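Local coordinates for protein aminoglycoside N(3)-acetyltransferase (Streptomyces griseus, PDB 7LAP) that probably transfers an acetyl group to the 3-amino group of aminoglycoside antibiotics, a modification associated with resistance to these drugs, at residues 101-107 / 208-212; 134-140 / 155-161; 194-200 / 284-289; 202-208 / 220-226. The contacts are given in a common frame with arbitrary orientation. Residue numbers count along the deposited sequence, not the author numbering.

Contact 1: 101-107 / 208-212; sequences RAHHPAF and EQPIE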
# COMPACT_ATOMS: atom_id res chain seq x y z
N ARG B 101 -0.23 21.23 -13.99
CA ARG B 101 1.06 21.92 -13.95
C ARG B 101 1.19 22.80 -12.72
O ARG B 101 2.29 22.97 -12.19
CB ARG B 101 1.25 22.76 -15.20
CG ARG B 101 1.71 21.99 -16.39
CD ARG B 101 2.78 22.74 -17.17
NE ARG B 101 3.58 21.82 -17.98
CZ ARG B 101 3.10 21.16 -19.04
NH1 ARG B 101 1.83 21.32 -19.42
NH2 ARG B 101 3.89 20.34 -19.72
N ALA B 102 0.10 23.43 -12.29
CA ALA B 102 0.16 24.30 -11.13
C ALA B 102 0.10 23.52 -9.81
O ALA B 102 0.66 23.98 -8.82
CB ALA B 102 -0.99 25.31 -11.18
N HIS B 103 -0.56 22.36 -9.76
CA HIS B 103 -0.89 21.77 -8.46
C HIS B 103 -0.45 20.32 -8.25
O HIS B 103 -0.55 19.84 -7.12
CB HIS B 103 -2.40 21.85 -8.21
CG HIS B 103 -2.94 23.24 -8.26
ND1 HIS B 103 -2.53 24.22 -7.38
CD2 HIS B 103 -3.78 23.84 -9.13
CE1 HIS B 103 -3.13 25.36 -7.69
NE2 HIS B 103 -3.89 25.16 -8.74
N HIS B 104 -0.01 19.61 -9.28
CA HIS B 104 0.44 18.24 -9.06
C HIS B 104 1.70 18.22 -8.19
O HIS B 104 2.71 18.83 -8.55
CB HIS B 104 0.71 17.52 -10.37
CG HIS B 104 0.76 16.03 -10.22
ND1 HIS B 104 -0.26 15.21 -10.62
CD2 HIS B 104 1.71 15.22 -9.69
CE1 HIS B 104 0.06 13.95 -10.37
NE2 HIS B 104 1.25 13.94 -9.80
N PRO B 105 1.68 17.54 -7.05
CA PRO B 105 2.85 17.58 -6.16
C PRO B 105 4.07 16.90 -6.78
O PRO B 105 3.96 16.04 -7.66
CB PRO B 105 2.37 16.83 -4.92
CG PRO B 105 1.28 15.88 -5.45
CD PRO B 105 0.62 16.63 -6.57
N ALA B 106 5.24 17.32 -6.31
CA ALA B 106 6.49 16.72 -6.74
C ALA B 106 6.62 15.28 -6.26
O ALA B 106 6.18 14.94 -5.15
CB ALA B 106 7.68 17.51 -6.18
N PHE B 107 7.29 14.46 -7.06
CA PHE B 107 7.76 13.17 -6.57
C PHE B 107 8.56 13.35 -5.28
O PHE B 107 9.34 14.30 -5.13
CB PHE B 107 8.61 12.47 -7.64
CG PHE B 107 9.19 11.15 -7.19
CD1 PHE B 107 8.39 10.00 -7.09
CD2 PHE B 107 10.53 11.04 -6.85
CE1 PHE B 107 8.94 8.77 -6.69
CE2 PHE B 107 11.07 9.82 -6.43
CZ PHE B 107 10.28 8.69 -6.34
N GLU B 208 7.13 15.03 -18.98
CA GLU B 208 7.53 15.92 -17.91
C GLU B 208 6.96 15.41 -16.61
O GLU B 208 5.92 14.76 -16.59
CB GLU B 208 7.07 17.34 -18.16
CG GLU B 208 7.42 17.79 -19.55
CD GLU B 208 6.69 19.05 -19.92
OE1 GLU B 208 6.86 20.05 -19.20
OE2 GLU B 208 5.95 19.02 -20.92
N GLN B 209 7.67 15.67 -15.51
CA GLN B 209 7.17 15.23 -14.22
C GLN B 209 7.74 16.18 -13.18
O GLN B 209 8.86 16.69 -13.36
CB GLN B 209 7.56 13.78 -13.92
CG GLN B 209 6.46 12.77 -14.36
CD GLN B 209 6.90 11.35 -14.23
OE1 GLN B 209 7.88 11.05 -13.55
NE2 GLN B 209 6.17 10.44 -14.86
N PRO B 210 6.99 16.48 -12.13
CA PRO B 210 7.48 17.40 -11.10
C PRO B 210 8.40 16.68 -10.13
O PRO B 210 8.06 15.61 -9.60
CB PRO B 210 6.19 17.88 -10.42
CG PRO B 210 5.24 16.74 -10.61
CD PRO B 210 5.58 16.08 -11.91
N ILE B 211 9.57 17.27 -9.91
CA ILE B 211 10.50 16.82 -8.89
C ILE B 211 10.81 17.99 -7.94
O ILE B 211 10.39 19.13 -8.15
CB ILE B 211 11.80 16.23 -9.49
CG1 ILE B 211 12.50 17.26 -10.37
CG2 ILE B 211 11.48 14.99 -10.31
CD1 ILE B 211 14.03 17.12 -10.41
N GLU B 212 11.51 17.65 -6.87
CA GLU B 212 11.88 18.58 -5.82
C GLU B 212 13.40 18.65 -5.78
O GLU B 212 14.07 17.65 -5.47
CB GLU B 212 11.29 18.10 -4.49
CG GLU B 212 11.90 18.74 -3.28
CD GLU B 212 10.92 18.83 -2.14
OE1 GLU B 212 9.70 18.95 -2.41
OE2 GLU B 212 11.37 18.79 -0.97
O HOH W 1 11.97 14.83 -6.14

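Contact 2: 134-140 / 155-161; sequences SRHPDVS and HPWDDPH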
# COMPACT_ATOMS: atom_id res chain seq x y z
N SER B 134 15.49 5.31 -5.03
CA SER B 134 16.22 6.18 -5.96
C SER B 134 15.36 7.39 -6.32
O SER B 134 14.16 7.45 -6.04
CB SER B 134 16.67 5.39 -7.20
OG SER B 134 15.66 5.26 -8.18
N ARG B 135 15.98 8.39 -6.92
CA ARG B 135 15.36 9.70 -7.00
C ARG B 135 14.48 9.86 -8.23
O ARG B 135 13.81 10.90 -8.36
CB ARG B 135 16.44 10.79 -6.97
CG ARG B 135 17.31 10.77 -8.20
CD ARG B 135 18.47 11.80 -8.17
NE ARG B 135 19.12 11.86 -9.48
CZ ARG B 135 19.98 12.80 -9.87
NH1 ARG B 135 20.32 13.80 -9.05
NH2 ARG B 135 20.50 12.75 -11.09
N HIS B 136 14.46 8.88 -9.12
CA HIS B 136 13.78 9.10 -10.40
C HIS B 136 12.27 9.08 -10.21
O HIS B 136 11.75 8.17 -9.57
CB HIS B 136 14.17 8.04 -11.42
CG HIS B 136 14.01 8.52 -12.83
ND1 HIS B 136 12.79 8.53 -13.48
CD2 HIS B 136 14.89 9.11 -13.67
CE1 HIS B 136 12.94 9.07 -14.67
NE2 HIS B 136 14.21 9.42 -14.82
N PRO B 137 11.53 10.05 -10.78
CA PRO B 137 10.07 10.09 -10.59
C PRO B 137 9.32 9.08 -11.39
O PRO B 137 8.17 8.76 -11.04
CB PRO B 137 9.68 11.49 -11.06
CG PRO B 137 10.78 11.85 -12.09
CD PRO B 137 12.04 11.24 -11.49
N ASP B 138 9.88 8.58 -12.48
CA ASP B 138 9.16 7.62 -13.29
C ASP B 138 9.57 6.17 -13.04
O ASP B 138 8.71 5.29 -13.05
CB ASP B 138 9.34 7.95 -14.77
CG ASP B 138 8.36 7.20 -15.62
OD1 ASP B 138 7.15 7.35 -15.37
OD2 ASP B 138 8.79 6.48 -16.52
N VAL B 139 10.86 5.88 -12.82
CA VAL B 139 11.30 4.49 -12.75
C VAL B 139 12.22 4.27 -11.55
O VAL B 139 13.20 3.53 -11.65
CB VAL B 139 11.98 4.06 -14.06
CG1 VAL B 139 10.93 3.96 -15.18
CG2 VAL B 139 13.14 5.02 -14.44
N SER B 140 11.87 4.88 -10.41
CA SER B 140 12.66 4.72 -9.21
C SER B 140 12.75 3.25 -8.82
O SER B 140 11.86 2.45 -9.08
CB SER B 140 12.08 5.52 -8.04
OG SER B 140 10.75 5.08 -7.74
N HIS B 155 20.27 8.49 -9.34
CA HIS B 155 19.64 7.89 -10.51
C HIS B 155 19.66 8.87 -11.69
O HIS B 155 19.15 10.00 -11.56
CB HIS B 155 18.20 7.50 -10.19
CG HIS B 155 17.63 6.47 -11.11
ND1 HIS B 155 16.83 5.44 -10.65
CD2 HIS B 155 17.71 6.31 -12.45
CE1 HIS B 155 16.44 4.70 -11.67
NE2 HIS B 155 16.96 5.20 -12.78
N PRO B 156 20.22 8.49 -12.84
CA PRO B 156 20.34 9.44 -13.96
C PRO B 156 18.98 9.85 -14.45
O PRO B 156 18.10 9.01 -14.69
CB PRO B 156 21.09 8.63 -15.04
CG PRO B 156 21.79 7.56 -14.28
CD PRO B 156 20.88 7.21 -13.14
N TRP B 157 18.80 11.16 -14.63
CA TRP B 157 17.49 11.69 -15.01
C TRP B 157 17.05 11.15 -16.37
O TRP B 157 15.97 10.55 -16.51
CB TRP B 157 17.51 13.21 -15.04
CG TRP B 157 17.70 13.89 -13.72
CD1 TRP B 157 18.58 14.93 -13.44
CD2 TRP B 157 16.95 13.67 -12.52
NE1 TRP B 157 18.44 15.31 -12.12
CE2 TRP B 157 17.46 14.55 -11.54
CE3 TRP B 157 15.94 12.77 -12.17
CZ2 TRP B 157 16.96 14.57 -10.24
CZ3 TRP B 157 15.45 12.80 -10.88
CH2 TRP B 157 15.96 13.70 -9.93
N ASP B 158 17.87 11.37 -17.39
CA ASP B 158 17.63 10.92 -18.75
C ASP B 158 18.33 9.60 -19.00
O ASP B 158 19.32 9.28 -18.34
CB ASP B 158 18.12 11.96 -19.76
CG ASP B 158 17.34 13.25 -19.68
OD1 ASP B 158 16.15 13.22 -20.02
OD2 ASP B 158 17.92 14.29 -19.29
N ASP B 159 17.83 8.85 -19.98
CA ASP B 159 18.25 7.46 -20.16
C ASP B 159 18.34 6.76 -18.80
O ASP B 159 19.40 6.22 -18.45
CB ASP B 159 19.59 7.41 -20.91
CG ASP B 159 19.79 6.09 -21.68
OD1 ASP B 159 18.77 5.43 -22.03
OD2 ASP B 159 20.95 5.70 -21.94
N PRO B 160 17.28 6.74 -18.00
CA PRO B 160 17.37 6.14 -16.66
C PRO B 160 17.48 4.61 -16.64
O PRO B 160 17.59 4.03 -15.55
CB PRO B 160 16.07 6.59 -15.98
CG PRO B 160 15.08 6.65 -17.14
CD PRO B 160 15.89 7.14 -18.34
N HIS B 161 17.41 3.92 -17.78
CA HIS B 161 17.71 2.49 -17.83
C HIS B 161 19.07 2.20 -18.45
O HIS B 161 19.39 1.04 -18.71
CB HIS B 161 16.65 1.72 -18.64
CG HIS B 161 15.28 1.79 -18.06
ND1 HIS B 161 14.32 2.65 -18.54
CD2 HIS B 161 14.71 1.10 -17.05
CE1 HIS B 161 13.21 2.49 -17.84
NE2 HIS B 161 13.41 1.54 -16.94
O HOH W 2 18.84 8.31 -6.80

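Contact 3: 194-200 / 284-289; sequences EALAQAP and IEEHLN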
# COMPACT_ATOMS: atom_id res chain seq x y z
N GLU B 194 17.21 -3.21 -23.50
CA GLU B 194 16.68 -2.33 -24.55
C GLU B 194 17.50 -1.04 -24.66
O GLU B 194 17.77 -0.56 -25.77
CB GLU B 194 15.21 -2.00 -24.27
CG GLU B 194 14.27 -3.16 -24.51
CD GLU B 194 12.82 -2.80 -24.20
OE1 GLU B 194 12.54 -2.20 -23.12
OE2 GLU B 194 11.94 -3.12 -25.04
N ALA B 195 17.91 -0.48 -23.52
CA ALA B 195 18.67 0.77 -23.56
C ALA B 195 20.03 0.59 -24.23
O ALA B 195 20.50 1.50 -24.91
CB ALA B 195 18.83 1.32 -22.15
N LEU B 196 20.66 -0.58 -24.07
CA LEU B 196 21.96 -0.86 -24.68
C LEU B 196 21.86 -1.35 -26.13
O LEU B 196 22.82 -1.20 -26.89
CB LEU B 196 22.72 -1.92 -23.89
CG LEU B 196 23.03 -1.67 -22.42
CD1 LEU B 196 23.70 -2.90 -21.80
CD2 LEU B 196 23.90 -0.43 -22.26
N ALA B 197 20.73 -1.95 -26.51
CA ALA B 197 20.66 -2.65 -27.78
C ALA B 197 20.65 -1.68 -28.95
O ALA B 197 19.98 -0.64 -28.91
CB ALA B 197 19.42 -3.55 -27.84
N GLN B 198 21.40 -2.03 -30.00
CA GLN B 198 21.50 -1.22 -31.20
C GLN B 198 20.78 -1.93 -32.35
O GLN B 198 21.21 -3.00 -32.79
CB GLN B 198 22.96 -0.94 -31.56
CG GLN B 198 23.63 0.08 -30.63
CD GLN B 198 22.71 1.26 -30.29
OE1 GLN B 198 22.51 1.59 -29.11
NE2 GLN B 198 22.13 1.88 -31.32
N ALA B 199 19.71 -1.32 -32.84
CA ALA B 199 18.91 -1.88 -33.92
C ALA B 199 18.01 -0.78 -34.44
O ALA B 199 17.65 0.13 -33.68
CB ALA B 199 18.08 -3.08 -33.43
N PRO B 200 17.62 -0.83 -35.71
CA PRO B 200 16.79 0.24 -36.26
C PRO B 200 15.39 0.23 -35.66
O PRO B 200 14.87 -0.81 -35.24
CB PRO B 200 16.74 -0.08 -37.76
CG PRO B 200 16.90 -1.56 -37.81
CD PRO B 200 17.85 -1.91 -36.69
N ILE B 284 17.93 -9.04 -29.00
CA ILE B 284 17.29 -7.92 -29.67
C ILE B 284 18.05 -7.55 -30.94
O ILE B 284 17.44 -7.26 -31.98
CB ILE B 284 17.18 -6.72 -28.71
CG1 ILE B 284 16.22 -7.06 -27.57
CG2 ILE B 284 16.75 -5.48 -29.47
CD1 ILE B 284 16.19 -6.00 -26.49
N GLU B 285 19.38 -7.56 -30.87
CA GLU B 285 20.15 -7.14 -32.03
C GLU B 285 20.10 -8.18 -33.14
O GLU B 285 20.10 -7.82 -34.33
CB GLU B 285 21.59 -6.86 -31.60
CG GLU B 285 21.66 -5.61 -30.73
CD GLU B 285 23.05 -5.29 -30.26
OE1 GLU B 285 23.91 -6.20 -30.31
OE2 GLU B 285 23.30 -4.13 -29.84
N GLU B 286 20.03 -9.46 -32.79
CA GLU B 286 19.98 -10.46 -33.84
C GLU B 286 18.60 -10.54 -34.47
O GLU B 286 18.49 -10.61 -35.70
CB GLU B 286 20.42 -11.82 -33.30
CG GLU B 286 21.90 -11.84 -32.97
CD GLU B 286 22.39 -13.14 -32.35
OE1 GLU B 286 21.55 -13.93 -31.86
OE2 GLU B 286 23.62 -13.36 -32.36
N HIS B 287 17.54 -10.47 -33.67
CA HIS B 287 16.21 -10.53 -34.27
C HIS B 287 15.85 -9.25 -35.02
O HIS B 287 15.12 -9.31 -36.02
CB HIS B 287 15.17 -10.83 -33.19
CG HIS B 287 15.15 -12.27 -32.77
ND1 HIS B 287 16.14 -12.84 -32.00
CD2 HIS B 287 14.27 -13.27 -33.04
CE1 HIS B 287 15.87 -14.12 -31.80
NE2 HIS B 287 14.74 -14.40 -32.42
N LEU B 288 16.38 -8.10 -34.61
CA LEU B 288 15.90 -6.84 -35.14
C LEU B 288 16.84 -6.14 -36.11
O LEU B 288 16.45 -5.13 -36.70
CB LEU B 288 15.56 -5.87 -34.00
CG LEU B 288 14.39 -6.40 -33.18
CD1 LEU B 288 13.99 -5.38 -32.15
CD2 LEU B 288 13.23 -6.77 -34.08
N ASN B 289 18.06 -6.64 -36.31
CA ASN B 289 18.94 -5.95 -37.24
C ASN B 289 18.90 -6.53 -38.64
O ASN B 289 18.98 -5.78 -39.62
CB ASN B 289 20.38 -5.94 -36.72
CG ASN B 289 20.68 -4.69 -35.93
OD1 ASN B 289 20.82 -3.60 -36.49
ND2 ASN B 289 20.76 -4.83 -34.60

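Contact 4: 202-208 / 220-226; sequences KRFVTYE and RTFRDID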
# COMPACT_ATOMS: atom_id res chain seq x y z
N LYS B 202 14.31 2.20 -32.93
CA LYS B 202 14.26 2.32 -31.48
C LYS B 202 13.30 3.42 -31.06
O LYS B 202 13.32 4.52 -31.61
CB LYS B 202 15.66 2.59 -30.92
CG LYS B 202 15.82 2.24 -29.44
CD LYS B 202 17.28 2.24 -29.09
CE LYS B 202 17.49 1.83 -27.69
NZ LYS B 202 18.90 1.44 -27.46
N ARG B 203 12.44 3.11 -30.08
CA ARG B 203 11.38 4.01 -29.65
C ARG B 203 11.78 4.74 -28.38
O ARG B 203 12.20 4.12 -27.40
CB ARG B 203 10.08 3.23 -29.41
CG ARG B 203 9.46 2.66 -30.66
CD ARG B 203 8.75 1.34 -30.39
NE ARG B 203 8.06 0.89 -31.60
CZ ARG B 203 6.77 0.57 -31.66
NH1 ARG B 203 6.02 0.63 -30.56
NH2 ARG B 203 6.23 0.18 -32.81
N PHE B 204 11.61 6.05 -28.39
CA PHE B 204 11.94 6.89 -27.26
C PHE B 204 10.72 7.68 -26.83
O PHE B 204 9.78 7.89 -27.60
CB PHE B 204 13.11 7.82 -27.59
CG PHE B 204 14.41 7.09 -27.77
CD1 PHE B 204 15.20 6.77 -26.67
CD2 PHE B 204 14.86 6.72 -29.04
CE1 PHE B 204 16.41 6.10 -26.83
CE2 PHE B 204 16.06 6.06 -29.20
CZ PHE B 204 16.84 5.74 -28.09
N VAL B 205 10.72 8.10 -25.56
CA VAL B 205 9.63 8.88 -24.99
C VAL B 205 10.20 10.15 -24.39
O VAL B 205 11.36 10.19 -23.95
CB VAL B 205 8.82 8.09 -23.94
CG1 VAL B 205 8.03 7.00 -24.61
CG2 VAL B 205 9.75 7.49 -22.87
N THR B 206 9.39 11.20 -24.40
CA THR B 206 9.67 12.45 -23.71
C THR B 206 8.43 12.79 -22.89
O THR B 206 7.32 12.75 -23.42
CB THR B 206 9.98 13.58 -24.69
OG1 THR B 206 11.20 13.30 -25.36
CG2 THR B 206 10.11 14.89 -23.95
N TYR B 207 8.63 13.08 -21.61
CA TYR B 207 7.52 13.43 -20.74
C TYR B 207 8.04 14.42 -19.71
O TYR B 207 9.25 14.66 -19.60
CB TYR B 207 6.90 12.17 -20.07
CG TYR B 207 7.93 11.38 -19.32
CD1 TYR B 207 8.69 10.40 -19.95
CD2 TYR B 207 8.18 11.65 -17.97
CE1 TYR B 207 9.66 9.70 -19.26
CE2 TYR B 207 9.14 10.95 -17.27
CZ TYR B 207 9.86 9.97 -17.92
OH TYR B 207 10.82 9.31 -17.22
N GLU B 208 7.13 15.03 -18.98
CA GLU B 208 7.53 15.92 -17.91
C GLU B 208 6.96 15.41 -16.61
O GLU B 208 5.92 14.76 -16.59
CB GLU B 208 7.07 17.34 -18.16
CG GLU B 208 7.42 17.79 -19.55
CD GLU B 208 6.69 19.05 -19.92
OE1 GLU B 208 6.86 20.05 -19.20
OE2 GLU B 208 5.95 19.02 -20.92
N ARG B 220 10.49 18.98 -14.82
CA ARG B 220 11.65 18.59 -15.61
C ARG B 220 11.17 17.74 -16.77
O ARG B 220 10.21 16.99 -16.64
CB ARG B 220 12.69 17.80 -14.77
CG ARG B 220 14.03 17.66 -15.45
CD ARG B 220 15.12 17.05 -14.58
NE ARG B 220 16.40 17.02 -15.29
CZ ARG B 220 16.67 16.32 -16.40
NH1 ARG B 220 15.75 15.51 -16.95
NH2 ARG B 220 17.88 16.40 -16.96
N THR B 221 11.84 17.88 -17.91
CA THR B 221 11.58 17.04 -19.07
C THR B 221 12.55 15.86 -19.05
O THR B 221 13.74 16.04 -18.77
CB THR B 221 11.75 17.84 -20.37
OG1 THR B 221 10.71 18.82 -20.45
CG2 THR B 221 11.68 16.94 -21.58
N PHE B 222 12.04 14.67 -19.34
CA PHE B 222 12.79 13.43 -19.26
C PHE B 222 12.75 12.72 -20.60
O PHE B 222 11.73 12.73 -21.29
CB PHE B 222 12.22 12.48 -18.19
CG PHE B 222 12.29 13.04 -16.81
CD1 PHE B 222 11.26 13.84 -16.33
CD2 PHE B 222 13.40 12.81 -16.01
CE1 PHE B 222 11.32 14.38 -15.05
CE2 PHE B 222 13.47 13.34 -14.73
CZ PHE B 222 12.43 14.14 -14.24
N ARG B 223 13.87 12.08 -20.94
CA ARG B 223 13.94 11.23 -22.11
C ARG B 223 14.31 9.83 -21.67
O ARG B 223 15.18 9.66 -20.81
CB ARG B 223 14.97 11.75 -23.11
CG ARG B 223 15.08 10.88 -24.35
CD ARG B 223 16.11 11.44 -25.29
NE ARG B 223 16.67 10.42 -26.18
CZ ARG B 223 16.23 10.18 -27.41
NH1 ARG B 223 15.20 10.86 -27.91
NH2 ARG B 223 16.83 9.25 -28.15
N ASP B 224 13.67 8.82 -22.27
CA ASP B 224 13.86 7.42 -21.91
C ASP B 224 13.53 6.60 -23.15
O ASP B 224 12.96 7.10 -24.12
CB ASP B 224 12.97 7.03 -20.71
CG ASP B 224 13.28 5.63 -20.13
OD1 ASP B 224 14.38 5.08 -20.40
OD2 ASP B 224 12.44 5.09 -19.38
N ILE B 225 13.91 5.31 -23.14
CA ILE B 225 13.28 4.40 -24.09
C ILE B 225 11.82 4.19 -23.71
O ILE B 225 11.40 4.44 -22.57
CB ILE B 225 14.02 3.05 -24.17
CG1 ILE B 225 14.13 2.44 -22.77
CG2 ILE B 225 15.39 3.21 -24.79
CD1 ILE B 225 13.73 0.96 -22.69
N ASP B 226 11.02 3.76 -24.68
CA ASP B 226 9.60 3.55 -24.46
C ASP B 226 9.44 2.26 -23.65
O ASP B 226 9.27 1.17 -24.19
CB ASP B 226 8.86 3.48 -25.80
CG ASP B 226 7.36 3.35 -25.64
OD1 ASP B 226 6.89 2.92 -24.56
OD2 ASP B 226 6.65 3.69 -26.59
O HOH W 3 11.29 6.83 -17.60

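Contact 1: 101-107 / 208-212
This contact joins the end of helix 94-103, and the loop that follows it, to the outer part of a long antiparallel beta hairpin, strands 204-213 and 216-225. E208 comes first in segment 208-212. Its carboxylate forms a salt bridge with R101 from the last turn of the helix. NH2 of R101 lies 2.7 Å from OE2 of E208 and donates a hydrogen bond to OE1 of E208 at 3.0 Å. Q209 turns to D138 instead. P210 has the largest share of the buried surface. CG of P210 sits 3.3 Å from O of P105 and 4.0 Å from CD2 of H104. O of P210 accepts a hydrogen bond from N of F107 at 2.9 Å. The methyl group of A106 rests on the backbone of I211, with CB of A106 3.6 Å from C of I211. The second subunit packs on H104 and P105. At E212 a water closes the contact: it accepts from N of E212 and donates to O of F107, both at 2.9 Å.

Contact 2: 134-140 / 155-161
Three side chains of segment 134-140 make direct hydrogen bonds to segment 155-161. OG of S134 and ND1 of H155 are hydrogen-bonded at 2.7 Å. NE2 of H136 donates to O of W157, also at 2.7 Å. R135 grips O of H155 with two donors, NE at 2.8 Å and NH2 at 3.1 Å. A water accepts from N of R135 and N of H155, both at 2.9 Å. H155 also donates from NE2 to O of P160 at 3.1 Å, which ties its own loop together. Ring contacts come next. The guanidinium of R135 lies flat on W157 in a cation-pi stack, with centres 3.9 Å apart and planes at 10°. H136 points its edge at the face of H155, while its CB makes a CH-pi contact with the same ring. CB of P160 covers one face of H136. Farther out, CG2 of V139 meets CB of P160 at 3.7 Å, and CD of P137 meets CZ3 of W157 at 3.8 Å. H161 directs ND1 to D224 of the hairpin. This is loop-to-loop packing against that hairpin, between the connection of strands 132-133 and 141-145 and the connection of helices 148-152 and 166-172.

Contact 3: 194-200 / 284-289
Segment 194-200 begins in the last turn of helix 189-196. A197 is the first residue to leave helical angles, and the chain then runs extended through A199 and P200. Segment 284-289 is part of helix 273-289, near the C terminus of the chain. The backbones come closest at A199 and N289, with CA atoms 5.3 Å apart. Two hydrogen bonds join the extended chain to side chains of the helix. N of Q198 donates to OE2 of E285 at 2.8 Å. ND2 of N289 donates to O of Q198 at 2.6 Å. Both backbone polar groups of Q198 are therefore paired by residues one helical turn apart. ND2 of N289 also donates to O of E285 at 3.1 Å, so the amide bridges its own helix and the incoming chain. Between these bonds the packing is apolar. CB of A197 meets CG2 of I284 at 3.7 Å, and CB of A199 meets CB of L288 at 3.8 Å. P200 lies at the edge, its CD 3.4 Å from OD1 of N289. CG of E194 reaches CD1 of I284 at 4.0 Å, while its carboxylate bonds to Y234, H191 and A231. F232 from a loop packs on A199, I284 and L288. Nearby, L196 touches V277 and V281 on earlier turns of helix 273-289. The contact thus fastens the chain leading from helix 189-196 toward strand 204-213 onto helix 273-289.

Contact 4: 202-208 / 220-226
Strands 204-213 and 216-225 form an antiparallel hairpin, and this contact covers its base. V205 and D224 form one hydrogen-bonded pair: N of V205 to O of D224 at 2.8 Å, and N of D224 to O of V205 at 3.2 Å. Y207 and F222 form the next, with N of Y207 to O of F222 at 3.1 Å and N of F222 to O of Y207 at 2.8 Å. N of D226 extends the ladder to O of R203 at 3.0 Å. A water bridges OH of Y207 and OD2 of D224. OD1 of D224 is met by H161. E208 and R220 find their charge partners outside, in R101 and D158, and NZ of K202 bonds to O of A197 and E194. On the exposed F204 side, the guanidinium of R223 stacks on the ring in a cation-pi contact, centres 3.9 Å apart. The chemistry implies a hairpin closed by main-chain bonds, with several polar side chains committed to neighbouring loops and a helix.

From the N terminus, helix 94-103 opens contact 1, which closes about a hundred residues later on the hairpin. Contact 2 opens and closes within that span, pairing two loops. Segment 194-200 then opens contact 3 before contact 1 has closed, so these two cross. Contact 4 opens next and shares E208 with contact 1, which it also crosses. It closes at 220-226, well before helix 273-289 completes contact 3, and so lies wholly within the span of contact 3. Contacts 1 and 4 both use the hairpin, and contact 2 packs against it. D158 and D159 of contact 2 bond to R223 of contact 4, and A195 of contact 3 packs on H161 of contact 2.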